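Local coordinates for AvrRpt2 (Erwinia amylovora, PDB 6HQZ), which acts as a type III effector of the fire blight pathogen, a papain-like cysteine protease of family C70 that probably cleaves proteins of the host plant, at residues 78-83 against 132-137; 91-96 against 107-112; 35-40 against 51-56. All coordinates share one frame; numbering follows the deposited sequence. Where two conformers were deposited one is given.

Overall arrangement
The chain is the protease part of a longer effector and holds a papain-like fold, with a six-stranded antiparallel sheet set beside a mainly helical half. Contact 2 pairs two central strands of that sheet. Contact 1, with its centre about 11 Å from that of contact 2, joins two helix starts over one face of the sheet, and the two contacts touch directly: Phe137 CE1 lies 3.6 Å from Phe95 CD2, and Leu83 CB 3.6 Å from Ile112 CD1. Contact 3 belongs to the helical half, about 26 Å from contact 1 and 21 Å from contact 2, centre to centre. Helix 19-27 links contacts 2 and 3, taking side chains from both.

Contact 1 of 3, residues 78-83 against 132-137; sequences FSANEL and MPLDSF
Ala80 and Leu134 bring the two backbones to a CA-CA distance of 7.3 Å, each residue lying at the first turn of a helix, and no hydrogen bond crosses the gap. Leu134 makes the largest single contribution. Its CG stands anti to the backbone N (chi1 -180°), and the two methyls beyond it divide the work: CD2 rests against the backbone, 3.4 Å from Ala80 N, while CD1 meets Leu83 CD1 at 3.7 Å. The small side chain of Ala80 suits this place, since its CB can lie beside CD2 while the leucine still closes on the main chain. Together the residues form an apolar seam between the start of helix 80-90, with the loop residue Phe78 before it, and helix 134-140, where both helices pack on the antiparallel sheet of the papain-like fold; Leu83 and Phe137 each reach Ile119 of strand 118-123. Phe137 supplies the other end of the seam, chiefly through ring atom CE2, which is 3.8 Å from Phe78 CD2 and 3.9 Å from Leu83 CD1. Phe78 CD2 lies at the edge of the Phe137 ring, in its plane, and the two side chains cross obliquely. Within its own segment Leu83 places CD2 over one face of the Phe78 ring, 3.7 Å above the plane and offset toward the rim, which ties Phe78, just ahead of the N-cap, to the first turn of the helix. Ser79 is the N-cap: its OG accepts from Glu82 N at 2.9 Å with an N-H...O angle of 154°, engaging an amide that has no helical carbonyl before it. Pro133, N-cap of the second helix, has no side-chain acceptor; its backbone O accepts from Phe137 N at 3.1 Å. Asn138 OD1 accepts from Phe78 N.

Contact 2 of 3, residues 91-96 against 107-112; sequences GPIMFG and SVLTGI
The ring of Phe95 carries the CB of Ser107 over one face, an off-centre CH-pi contact 4.1 Å from the centroid and 30° off the ring normal, while Ile93 O and Leu109 N lie at its edge, in plane. That edge reaches Leu109 N through CE1, at 3.7 Å. The ring lies against the partner strand because CG stands between the backbone N and the carbonyl carbon (chi1 68°), and a residue as slight as serine leaves room for it. Beneath these side chains runs an antiparallel hairpin. Leu109 N gives its hydrogen to Ile93 O at 2.7 Å, and Ile93 N returns the bond to Leu109 O at 3.2 Å. Phe95 and Ser107 form the next hydrogen-bonded pair, with Phe95 N 2.9 Å from Ser107 O. Between these two pairs, Met94 and Val108 form a non-hydrogen-bonded pair, with CA atoms 4.4 Å apart. Pro92 CB meets Val108 CG1 at 3.7 Å, where the first strand begins. Beyond the pairing Thr110 and Gly111 both face Ile120, a classic beta bulge. The strands are inner members of the sheet, bordered by 149-152 and 118-123. Met94 and Val108 turn to helix 19-27, whereas Ile93 and Leu109, on the reverse face, receive Leu87 of helix 80-90.

Contact 3 of 3, residues 35-40 against 51-56; sequences GPRLGL and GLQQRE
Gln54 lays its side-chain amide against the loop of Pro36, Leu38 and Gly39, a loop-on-helix contact in the helical half of the papain-like fold, where residues 35-40 lead from helix 19-27 into helix 40-45. The chain of Gln54 bends at chi2 (-77°), and its carboxamide carbon CD ends 4.0 Å from both Leu38 CB and Leu38 N. Its surroundings are the backbone of Arg37 and the carbonyls of Leu38 and Gly39, and a glutamine suits the place because its long, polar chain carries a flat amide as far as the loop backbone. Pro36 CB lies near the same amide, so polar main chain and the apolar proline ring both border it. Leu38 suits its position because its CB lies against the carboxamide carbon and its apolar side chain continues onto Gln50, one turn before Gln54 in the same helix. Toward solvent the contact thins: Arg37 and Gln53, both long and polar, approach only loosely at their ends.

In the next shell, the Pro36 ring packs on Trp21 of helix 19-27, Leu43 of helix 40-45 and Leu61 of helix 49-65, a rigid residue wedged where three helices meet. Leu43 also touches Gln54. Gly39 is the N-cap residue of helix 40-45. Two backbone bonds span Gln54 in the helix: Arg55 N to Gly51 O at 3.0 Å and Glu56 N to Leu52 O at 3.1 Å.

Contact 1 of 3, residues 78-83 against 132-137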
loop_
_atom_site.group_PDB
_atom_site.type_symbol
_atom_site.label_atom_id
_atom_site.label_comp_id
_atom_site.label_asym_id
_atom_site.label_seq_id
_atom_site.Cartn_x
_atom_site.Cartn_y
_atom_site.Cartn_z
ATOM N N PHE A 78 6.087 -14.020 -1.686
ATOM C CA PHE A 78 5.640 -12.715 -1.235
ATOM C C PHE A 78 5.384 -12.732 0.255
ATOM O O PHE A 78 4.871 -13.717 0.819
ATOM C CB PHE A 78 4.317 -12.294 -1.917
ATOM C CG PHE A 78 4.453 -11.921 -3.349
ATOM C CD1 PHE A 78 4.916 -10.708 -3.706
ATOM C CD2 PHE A 78 4.089 -12.807 -4.352
ATOM C CE1 PHE A 78 5.074 -10.366 -5.026
ATOM C CE2 PHE A 78 4.236 -12.486 -5.670
ATOM C CZ PHE A 78 4.671 -11.258 -6.011
ATOM N N SER A 79 5.629 -11.586 0.883
ATOM C CA SER A 79 5.176 -11.370 2.243
ATOM C C SER A 79 3.771 -10.766 2.232
ATOM O O SER A 79 3.328 -10.128 1.242
ATOM C CB SER A 79 6.133 -10.447 2.972
ATOM O OG SER A 79 6.169 -9.200 2.308
ATOM N N ALA A 80 3.080 -10.957 3.353
ATOM C CA ALA A 80 1.830 -10.227 3.639
ATOM C C ALA A 80 1.994 -8.736 3.390
ATOM O O ALA A 80 1.168 -8.150 2.674
ATOM C CB ALA A 80 1.351 -10.490 5.078
ATOM N N ASN A 81 3.040 -8.119 3.939
ATOM C CA ASN A 81 3.224 -6.681 3.724
ATOM C C ASN A 81 3.434 -6.336 2.248
ATOM O O ASN A 81 2.895 -5.351 1.758
ATOM C CB ASN A 81 4.402 -6.120 4.525
ATOM C CG ASN A 81 4.122 -6.040 6.005
ATOM O OD1 ASN A 81 2.976 -6.008 6.446
ATOM N ND2 ASN A 81 5.166 -6.028 6.777
ATOM N N GLU A 82 4.238 -7.127 1.539
ATOM C CA GLU A 82 4.493 -6.783 0.139
ATOM C C GLU A 82 3.262 -6.891 -0.734
ATOM O O GLU A 82 3.019 -6.025 -1.556
ATOM C CB GLU A 82 5.639 -7.591 -0.488
ATOM C CG GLU A 82 5.987 -7.124 -1.903
ATOM C CD GLU A 82 6.129 -5.587 -2.139
ATOM O OE1 GLU A 82 6.598 -4.741 -1.257
ATOM O OE2 GLU A 82 5.841 -5.220 -3.298
ATOM N N LEU A 83 2.488 -7.947 -0.581
ATOM C CA LEU A 83 1.185 -7.978 -1.296
ATOM C C LEU A 83 0.272 -6.752 -0.982
ATOM O O LEU A 83 -0.394 -6.208 -1.858
ATOM C CB LEU A 83 0.441 -9.253 -1.005
ATOM C CG LEU A 83 1.109 -10.475 -1.687
ATOM C CD1 LEU A 83 0.442 -11.761 -1.177
ATOM C CD2 LEU A 83 1.064 -10.369 -3.201
ATOM N N MET A 132 -7.369 -17.605 1.500
ATOM C CA MET A 132 -6.532 -18.773 1.580
ATOM C C MET A 132 -5.243 -18.430 2.290
ATOM O O MET A 132 -4.812 -17.281 2.242
ATOM C CB MET A 132 -6.221 -19.380 0.172
ATOM C CG MET A 132 -5.132 -18.802 -0.649
ATOM S SD MET A 132 -4.572 -19.538 -2.223
ATOM C CE MET A 132 -5.987 -19.217 -3.263
ATOM N N PRO A 133 -4.560 -19.443 2.829
ATOM C CA PRO A 133 -3.311 -19.110 3.457
ATOM C C PRO A 133 -2.315 -18.494 2.491
ATOM O O PRO A 133 -2.193 -18.904 1.314
ATOM C CB PRO A 133 -2.778 -20.461 3.947
ATOM C CG PRO A 133 -4.002 -21.316 4.048
ATOM C CD PRO A 133 -4.833 -20.879 2.900
ATOM N N LEU A 134 -1.537 -17.560 2.996
ATOM C CA LEU A 134 -0.461 -16.984 2.229
ATOM C C LEU A 134 0.486 -18.041 1.745
ATOM O O LEU A 134 0.977 -17.943 0.599
ATOM C CB LEU A 134 0.278 -15.955 3.082
ATOM C CG LEU A 134 1.426 -15.260 2.423
ATOM C CD1 LEU A 134 0.986 -14.663 1.087
ATOM C CD2 LEU A 134 2.013 -14.198 3.362
ATOM N N ASP A 135 0.787 -19.055 2.596
ATOM C CA ASP A 135 1.690 -20.142 2.170
ATOM C C ASP A 135 1.132 -20.800 0.891
ATOM O O ASP A 135 1.889 -21.146 -0.003
ATOM C CB ASP A 135 1.919 -21.199 3.274
ATOM C CG ASP A 135 2.851 -22.370 2.829
ATOM O OD1 ASP A 135 4.100 -22.255 2.849
ATOM O OD2 ASP A 135 2.318 -23.443 2.488
ATOM N N SER A 136 -0.172 -21.010 0.833
ATOM C CA SER A 136 -0.828 -21.609 -0.370
ATOM C C SER A 136 -0.711 -20.762 -1.616
ATOM O O SER A 136 -0.412 -21.254 -2.681
ATOM C CB SER A 136 -2.295 -21.905 -0.089
ATOM O OG SER A 136 -2.377 -22.953 0.831
ATOM N N PHE A 137 -0.925 -19.467 -1.490
ATOM C CA PHE A 137 -0.763 -18.570 -2.573
ATOM C C PHE A 137 0.646 -18.613 -3.162
ATOM O O PHE A 137 0.836 -18.736 -4.379
ATOM C CB PHE A 137 -1.149 -17.173 -2.129
ATOM C CG PHE A 137 -0.855 -16.146 -3.159
ATOM C CD1 PHE A 137 -1.753 -15.908 -4.164
ATOM C CD2 PHE A 137 0.321 -15.390 -3.061
ATOM C CE1 PHE A 137 -1.462 -14.915 -5.102
ATOM C CE2 PHE A 137 0.636 -14.467 -4.013
ATOM C CZ PHE A 137 -0.282 -14.186 -4.985
#

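Contact 2 of 3, residues 91-96 against 107-112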
loop_
_atom_site.group_PDB
_atom_site.type_symbol
_atom_site.label_atom_id
_atom_site.label_comp_id
_atom_site.label_asym_id
_atom_site.label_seq_id
_atom_site.Cartn_x
_atom_site.Cartn_y
_atom_site.Cartn_z
ATOM N N GLY A 91 -4.321 -1.549 -7.027
ATOM C CA GLY A 91 -5.716 -1.882 -6.929
ATOM C C GLY A 91 -5.814 -3.370 -7.015
ATOM O O GLY A 91 -4.819 -4.070 -6.760
ATOM N N PRO A 92 -7.003 -3.873 -7.336
ATOM C CA PRO A 92 -7.094 -5.347 -7.379
ATOM C C PRO A 92 -6.205 -6.023 -8.450
ATOM O O PRO A 92 -5.909 -5.463 -9.554
ATOM C CB PRO A 92 -8.564 -5.608 -7.670
ATOM C CG PRO A 92 -9.122 -4.340 -8.180
ATOM C CD PRO A 92 -8.249 -3.198 -7.720
ATOM N N ILE A 93 -5.781 -7.211 -8.121
ATOM C CA ILE A 93 -4.781 -7.901 -8.938
ATOM C C ILE A 93 -5.317 -9.315 -9.277
ATOM O O ILE A 93 -5.665 -10.105 -8.392
ATOM C CB ILE A 93 -3.470 -8.071 -8.168
ATOM C CG1 ILE A 93 -2.835 -6.751 -7.870
ATOM C CG2 ILE A 93 -2.482 -8.946 -8.954
ATOM C CD1 ILE A 93 -1.805 -6.808 -6.762
ATOM N N MET A 94 -5.405 -9.587 -10.565
ATOM C CA MET A 94 -5.846 -10.921 -10.984
ATOM C C MET A 94 -4.652 -11.852 -11.143
ATOM O O MET A 94 -3.673 -11.512 -11.838
ATOM C CB MET A 94 -6.683 -10.920 -12.238
ATOM C CG MET A 94 -6.151 -10.328 -13.469
ATOM S SD MET A 94 -7.451 -10.328 -14.760
ATOM C CE MET A 94 -6.419 -10.692 -16.160
ATOM N N PHE A 95 -4.786 -13.009 -10.506
ATOM C CA PHE A 95 -3.711 -14.000 -10.421
ATOM C C PHE A 95 -4.155 -15.372 -10.895
ATOM O O PHE A 95 -5.288 -15.859 -10.666
ATOM C CB PHE A 95 -3.106 -14.086 -9.001
ATOM C CG PHE A 95 -3.999 -14.646 -7.958
ATOM C CD1 PHE A 95 -4.893 -13.816 -7.324
ATOM C CD2 PHE A 95 -3.900 -15.945 -7.530
ATOM C CE1 PHE A 95 -5.694 -14.272 -6.301
ATOM C CE2 PHE A 95 -4.677 -16.406 -6.479
ATOM C CZ PHE A 95 -5.592 -15.582 -5.888
ATOM N N GLY A 96 -3.181 -16.011 -11.541
ATOM C CA GLY A 96 -3.279 -17.387 -12.011
ATOM C C GLY A 96 -2.692 -18.296 -10.989
ATOM O O GLY A 96 -1.602 -18.025 -10.503
ATOM N N SER A 107 -8.225 -15.712 -10.193
ATOM C CA SER A 107 -8.960 -15.110 -9.097
ATOM C C SER A 107 -8.489 -13.717 -8.917
ATOM O O SER A 107 -7.484 -13.307 -9.517
ATOM C CB SER A 107 -8.753 -15.903 -7.817
ATOM O OG SER A 107 -9.330 -17.203 -7.917
ATOM N N VAL A 108 -9.199 -12.952 -8.106
ATOM C CA VAL A 108 -8.841 -11.564 -7.873
ATOM C C VAL A 108 -8.477 -11.295 -6.469
ATOM O O VAL A 108 -9.317 -11.458 -5.581
ATOM C CB VAL A 108 -10.010 -10.605 -8.269
ATOM C CG1 VAL A 108 -9.559 -9.154 -7.948
ATOM C CG2 VAL A 108 -10.347 -10.751 -9.754
ATOM N N LEU A 109 -7.207 -10.900 -6.273
ATOM C CA LEU A 109 -6.651 -10.523 -4.984
ATOM C C LEU A 109 -7.205 -9.169 -4.598
ATOM O O LEU A 109 -7.089 -8.213 -5.392
ATOM C CB LEU A 109 -5.143 -10.395 -5.034
ATOM C CG LEU A 109 -4.471 -10.111 -3.691
ATOM C CD1 LEU A 109 -4.699 -11.205 -2.622
ATOM C CD2 LEU A 109 -3.009 -9.898 -4.023
ATOM N N THR A 110 -7.761 -9.093 -3.408
ATOM C CA THR A 110 -8.367 -7.804 -2.907
ATOM C C THR A 110 -7.808 -7.240 -1.588
ATOM O O THR A 110 -8.017 -6.044 -1.286
ATOM C CB THR A 110 -9.882 -7.919 -2.728
ATOM O OG1 THR A 110 -10.173 -8.800 -1.601
ATOM C CG2 THR A 110 -10.519 -8.374 -4.050
ATOM N N GLY A 111 -7.269 -8.106 -0.730
ATOM C CA GLY A 111 -6.726 -7.684 0.503
ATOM C C GLY A 111 -5.890 -8.726 1.184
ATOM O O GLY A 111 -5.721 -9.819 0.677
ATOM N N ILE A 112 -5.381 -8.382 2.354
ATOM C CA ILE A 112 -4.518 -9.283 3.178
ATOM C C ILE A 112 -5.077 -9.301 4.562
ATOM O O ILE A 112 -5.401 -8.231 5.147
ATOM C CB ILE A 112 -3.057 -8.782 3.233
ATOM C CG1 ILE A 112 -2.475 -8.687 1.811
ATOM C CG2 ILE A 112 -2.171 -9.669 4.125
ATOM C CD1 ILE A 112 -2.430 -10.014 1.035
#

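Contact 3 of 3, residues 35-40 against 51-56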
loop_
_atom_site.group_PDB
_atom_site.type_symbol
_atom_site.label_atom_id
_atom_site.label_comp_id
_atom_site.label_asym_id
_atom_site.label_seq_id
_atom_site.Cartn_x
_atom_site.Cartn_y
_atom_site.Cartn_z
ATOM N N GLY A 35 -9.918 -12.846 -25.192
ATOM C CA GLY A 35 -9.024 -13.327 -24.163
ATOM C C GLY A 35 -8.005 -14.225 -24.784
ATOM O O GLY A 35 -7.993 -14.421 -25.998
ATOM N N PRO A 36 -7.150 -14.793 -23.958
ATOM C CA PRO A 36 -6.149 -15.699 -24.465
ATOM C C PRO A 36 -6.796 -16.798 -25.300
ATOM O O PRO A 36 -7.892 -17.303 -24.976
ATOM C CB PRO A 36 -5.518 -16.237 -23.204
ATOM C CG PRO A 36 -5.733 -15.114 -22.204
ATOM C CD PRO A 36 -7.129 -14.723 -22.492
ATOM N N ARG A 37 -6.118 -17.118 -26.379
ATOM C CA ARG A 37 -6.676 -17.936 -27.429
ATOM C C ARG A 37 -6.652 -19.398 -26.966
ATOM O O ARG A 37 -7.533 -20.203 -27.297
ATOM C CB ARG A 37 -5.848 -17.724 -28.699
ATOM C CG ARG A 37 -6.518 -18.176 -29.989
ATOM C CD ARG A 37 -5.525 -18.385 -31.131
ATOM N NE ARG A 37 -5.895 -19.557 -31.953
ATOM C CZ ARG A 37 -5.564 -20.835 -31.700
ATOM N NH1 ARG A 37 -4.831 -21.178 -30.634
ATOM N NH2 ARG A 37 -5.975 -21.795 -32.525
ATOM N N LEU A 38 -5.624 -19.745 -26.197
ATOM C CA LEU A 38 -5.556 -21.073 -25.619
ATOM C C LEU A 38 -6.012 -20.928 -24.136
ATOM O O LEU A 38 -6.245 -19.813 -23.605
ATOM C CB LEU A 38 -4.151 -21.719 -25.803
ATOM C CG LEU A 38 -3.570 -22.069 -27.199
ATOM C CD1 LEU A 38 -2.123 -22.556 -27.062
ATOM C CD2 LEU A 38 -4.374 -23.095 -28.020
ATOM N N GLY A 39 -6.145 -22.065 -23.490
ATOM C CA GLY A 39 -6.634 -22.130 -22.143
ATOM C C GLY A 39 -5.672 -21.660 -21.086
ATOM O O GLY A 39 -4.564 -21.131 -21.343
ATOM N N LEU A 40 -6.127 -21.887 -19.873
ATOM C CA LEU A 40 -5.400 -21.531 -18.695
ATOM C C LEU A 40 -4.044 -22.244 -18.507
ATOM O O LEU A 40 -3.038 -21.563 -18.154
ATOM C CB LEU A 40 -6.284 -21.774 -17.490
ATOM C CG LEU A 40 -7.457 -20.824 -17.357
ATOM C CD1 LEU A 40 -8.097 -21.014 -15.986
ATOM C CD2 LEU A 40 -7.038 -19.376 -17.495
ATOM N N GLY A 51 4.271 -21.752 -25.453
ATOM C CA GLY A 51 4.528 -20.758 -24.424
ATOM C C GLY A 51 5.110 -19.417 -24.843
ATOM O O GLY A 51 4.702 -18.399 -24.301
ATOM N N LEU A 52 6.082 -19.382 -25.749
ATOM C CA LEU A 52 6.531 -18.082 -26.319
ATOM C C LEU A 52 5.397 -17.344 -27.095
ATOM O O LEU A 52 5.428 -16.088 -27.198
ATOM C CB LEU A 52 7.806 -18.207 -27.207
ATOM C CG LEU A 52 9.121 -17.807 -26.489
ATOM C CD1 LEU A 52 9.596 -18.935 -25.566
ATOM C CD2 LEU A 52 10.229 -17.358 -27.437
ATOM N N GLN A 53 4.446 -18.145 -27.626
ATOM C CA GLN A 53 3.242 -17.678 -28.316
ATOM C C GLN A 53 2.274 -17.077 -27.371
ATOM O O GLN A 53 1.776 -16.002 -27.662
ATOM C CB GLN A 53 2.466 -18.805 -29.048
ATOM C CG GLN A 53 1.093 -18.322 -29.608
ATOM C CD GLN A 53 0.380 -19.260 -30.587
ATOM O OE1 GLN A 53 1.001 -20.048 -31.300
ATOM N NE2 GLN A 53 -0.943 -19.136 -30.646
ATOM N N GLN A 54 1.915 -17.820 -26.305
ATOM C CA GLN A 54 0.939 -17.343 -25.344
ATOM C C GLN A 54 1.537 -16.123 -24.624
ATOM O O GLN A 54 0.788 -15.222 -24.285
ATOM C CB GLN A 54 0.446 -18.430 -24.334
ATOM C CG GLN A 54 -0.830 -19.202 -24.742
ATOM C CD GLN A 54 -2.171 -18.438 -24.554
ATOM O OE1 GLN A 54 -2.531 -17.546 -25.359
ATOM N NE2 GLN A 54 -2.951 -18.846 -23.549
ATOM N N ARG A 55 2.867 -16.081 -24.446
ATOM C CA ARG A 55 3.529 -14.874 -23.924
ATOM C C ARG A 55 3.332 -13.663 -24.845
ATOM O O ARG A 55 3.056 -12.568 -24.366
ATOM C CB ARG A 55 5.047 -15.085 -23.674
ATOM C CG ARG A 55 5.809 -13.855 -23.102
ATOM C CD ARG A 55 5.161 -13.327 -21.803
ATOM N NE ARG A 55 5.875 -12.167 -21.268
ATOM C CZ ARG A 55 5.466 -11.418 -20.247
ATOM N NH1 ARG A 55 4.311 -11.656 -19.640
ATOM N NH2 ARG A 55 6.207 -10.385 -19.846
ATOM N N GLU A 56 3.466 -13.870 -26.152
ATOM C CA GLU A 56 3.195 -12.803 -27.148
ATOM C C GLU A 56 1.725 -12.347 -27.135
ATOM O O GLU A 56 1.446 -11.146 -27.104
ATOM C CB GLU A 56 3.566 -13.239 -28.570
ATOM C CG GLU A 56 3.370 -12.118 -29.599
ATOM C CD GLU A 56 4.203 -12.263 -30.856
ATOM O OE1 GLU A 56 4.327 -13.386 -31.394
ATOM O OE2 GLU A 56 4.709 -11.225 -31.341
#